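PDB 3IF4: integron Cassette Protein Hfx_Cass5, which is of unknown function but belongs to the mobile metagenome, being encoded by an integron gene cassette, and assembles as a dimer. Local coordinates for residues Val103-Asn107 and Glu108-Glu112. Residues are numbered along the deposited sequence; the frame is centred on the assembly and turned at random.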
ATOM      1  N   VAL A 103       4.005 -21.439  11.632  1.00 35.32           N
ATOM      2  CA  VAL A 103       2.671 -22.002  11.453  1.00 39.72           C
ATOM      3  C   VAL A 103       2.142 -21.769  10.040  1.00 34.56           C
ATOM      4  O   VAL A 103       1.906 -20.631   9.635  1.00 28.31           O
ATOM      5  CB  VAL A 103       1.670 -21.416  12.466  1.00 41.50           C
ATOM      6  CG1 VAL A 103       0.288 -22.012  12.250  1.00 48.47           C
ATOM      7  CG2 VAL A 103       2.149 -21.663  13.888  1.00 39.14           C
ATOM      8  N   ASN A 104       1.958 -22.856   9.299  1.00 41.48           N
ATOM      9  CA  ASN A 104       1.424 -22.783   7.947  1.00 45.77           C
ATOM     10  C   ASN A 104       2.367 -22.049   7.002  1.00 42.45           C
ATOM     11  O   ASN A 104       1.922 -21.387   6.065  1.00 43.93           O
ATOM     12  CB  ASN A 104       0.049 -22.108   7.955  1.00 54.92           C
ATOM     13  CG  ASN A 104      -0.737 -22.362   6.680  1.00 70.27           C
ATOM     14  OD1 ASN A 104      -0.655 -23.445   6.091  1.00 80.26           O
ATOM     15  ND2 ASN A 104      -1.512 -21.365   6.249  1.00 63.55           N
ATOM     16  N   VAL A 105       3.669 -22.159   7.253  1.00 40.85           N
ATOM     17  CA  VAL A 105       4.668 -21.554   6.377  1.00 33.95           C
ATOM     18  C   VAL A 105       5.473 -22.628   5.663  1.00 34.62           C
ATOM     19  O   VAL A 105       6.319 -23.270   6.267  1.00 43.42           O
ATOM     20  CB  VAL A 105       5.641 -20.643   7.145  1.00 35.36           C
ATOM     21  CG1 VAL A 105       6.681 -20.063   6.188  1.00 28.96           C
ATOM     22  CG2 VAL A 105       4.883 -19.532   7.860  1.00 34.72           C
ATOM     23  N   PRO A 106       5.205 -22.819   4.365  1.00 42.06           N
ATOM     24  CA  PRO A 106       5.849 -23.836   3.530  1.00 35.50           C
ATOM     25  C   PRO A 106       7.363 -23.735   3.566  1.00 42.02           C
ATOM     26  O   PRO A 106       7.900 -22.637   3.752  1.00 35.51           O
ATOM     27  CB  PRO A 106       5.353 -23.498   2.126  1.00 45.70           C
ATOM     28  CG  PRO A 106       4.054 -22.822   2.340  1.00 44.83           C
ATOM     29  CD  PRO A 106       4.200 -22.044   3.616  1.00 39.44           C
ATOM     30  N   ASN A 107       8.027 -24.878   3.373  1.00 39.12           N
ATOM     31  CA  ASN A 107       9.482 -24.986   3.429  1.00 46.35           C
ATOM     32  C   ASN A 107      10.260 -23.854   2.753  1.00 51.48           C
ATOM     33  O   ASN A 107      11.082 -23.193   3.394  1.00 48.42           O
ATOM     34  CB  ASN A 107       9.939 -26.345   2.876  1.00 52.89           C
ATOM     35  CG  ASN A 107       9.732 -27.485   3.866  1.00 56.95           C
ATOM     36  OD1 ASN A 107       9.774 -28.662   3.499  1.00 56.69           O
ATOM     37  ND2 ASN A 107       9.510 -27.137   5.125  1.00 51.07           N
ATOM     38  N   GLU A 108      10.012 -23.630   1.464  1.00 58.39           N
ATOM     39  CA  GLU A 108      10.807 -22.660   0.714  1.00 57.06           C
ATOM     40  C   GLU A 108      10.572 -21.233   1.196  1.00 50.67           C
ATOM     41  O   GLU A 108      11.522 -20.502   1.487  1.00 54.74           O
ATOM     42  CB  GLU A 108      10.544 -22.756  -0.784  1.00 62.47           C
ATOM     43  CG  GLU A 108      11.421 -21.817  -1.592  1.00 75.10           C
ATOM     44  CD  GLU A 108      10.865 -21.548  -2.975  1.00 90.88           C
ATOM     45  OE1 GLU A 108      10.693 -22.518  -3.745  1.00 94.93           O
ATOM     46  OE2 GLU A 108      10.602 -20.366  -3.289  1.00 94.68           O
ATOM     47  N   LEU A 109       9.306 -20.841   1.275  1.00 47.55           N
ATOM     48  CA  LEU A 109       8.948 -19.537   1.818  1.00 40.29           C
ATOM     49  C   LEU A 109       9.620 -19.347   3.169  1.00 44.83           C
ATOM     50  O   LEU A 109      10.083 -18.258   3.511  1.00 45.77           O
ATOM     51  CB  LEU A 109       7.437 -19.434   1.984  1.00 35.18           C
ATOM     52  CG  LEU A 109       6.942 -18.086   2.496  1.00 31.67           C
ATOM     53  CD1 LEU A 109       7.632 -16.973   1.746  1.00 35.00           C
ATOM     54  CD2 LEU A 109       5.431 -17.984   2.344  1.00 37.71           C
ATOM     55  N   ARG A 110       9.672 -20.431   3.932  1.00 45.51           N
ATOM     56  CA  ARG A 110      10.276 -20.418   5.254  1.00 45.19           C
ATOM     57  C   ARG A 110      11.765 -20.096   5.154  1.00 42.98           C
ATOM     58  O   ARG A 110      12.297 -19.327   5.955  1.00 43.63           O
ATOM     59  CB  ARG A 110      10.047 -21.767   5.926  1.00 45.68           C
ATOM     60  CG  ARG A 110       9.962 -21.733   7.434  1.00 52.86           C
ATOM     61  CD  ARG A 110      11.242 -22.236   8.064  1.00 55.00           C
ATOM     62  NE  ARG A 110      10.993 -23.014   9.274  1.00 57.56           N
ATOM     63  CZ  ARG A 110      11.952 -23.413  10.101  1.00 58.49           C
ATOM     64  NH1 ARG A 110      13.212 -23.094   9.846  1.00 60.41           N
ATOM     65  NH2 ARG A 110      11.655 -24.117  11.185  1.00 62.71           N
ATOM     66  N   ALA A 111      12.434 -20.675   4.159  1.00 44.21           N
ATOM     67  CA  ALA A 111      13.845 -20.374   3.932  1.00 46.84           C
ATOM     68  C   ALA A 111      14.007 -18.910   3.536  1.00 44.63           C
ATOM     69  O   ALA A 111      14.807 -18.175   4.113  1.00 38.03           O
ATOM     70  CB  ALA A 111      14.418 -21.279   2.859  1.00 44.06           C
ATOM     71  N   GLU A 112      13.225 -18.493   2.551  1.00 45.43           N
ATOM     72  CA  GLU A 112      13.308 -17.134   2.043  1.00 52.12           C
ATOM     73  C   GLU A 112      12.974 -16.105   3.125  1.00 54.85           C
ATOM     74  O   GLU A 112      13.568 -15.026   3.173  1.00 54.62           O
ATOM     75  CB  GLU A 112      12.375 -16.976   0.850  1.00 57.85           C
ATOM     76  CG  GLU A 112      12.693 -15.793  -0.028  1.00 72.02           C
ATOM     77  CD  GLU A 112      11.868 -15.796  -1.290  1.00 86.95           C
ATOM     78  OE1 GLU A 112      11.685 -16.888  -1.871  1.00 93.90           O
ATOM     79  OE2 GLU A 112      11.399 -14.710  -1.697  1.00 90.05           O
TER
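With its first torsion at 179°, Val105 turns CG1 away from its own backbone N and directs this methyl at the first turn of the helix that follows, where it lies 3.7 Å from Arg110 CA. Arg110 answers with a chi1 of -151°, which brings its CG alongside the same methyl, 3.9 Å from Val105 CG1; the chain then bends at its next two torsions and carries the guanidinium away from Val105, to a cation-pi contact with Trp102. Leu109 approaches the methyl from its neighbouring position on the turn, CG standing 4.2 Å from Val105 CG1, while its CD2 skirts the proline ring 4.4 Å from Pro106 CD. The start of helix 107-118 thus illustrates how a chain passes from strand into helix: Pro106 occupies the N-cap position, and the residue before it, Val105, folds back on Leu109 and Arg110. Two backbone hydrogen bonds wind the first turn. Arg110 N reaches Pro106 O at 2.8 Å, and Ala111 N follows to Asn107 O at 3.0 Å. A tight spot lies beside them, since Arg110 CB comes within 3.1 Å of Asn107 O. On the strand side the second subunit takes over: Val103 joins a parallel ladder with a strand of that chain, and Ile32 of the second subunit packs on both Val105 and Leu109, while its backbone O accepts a hydrogen bond from Asn104 ND2.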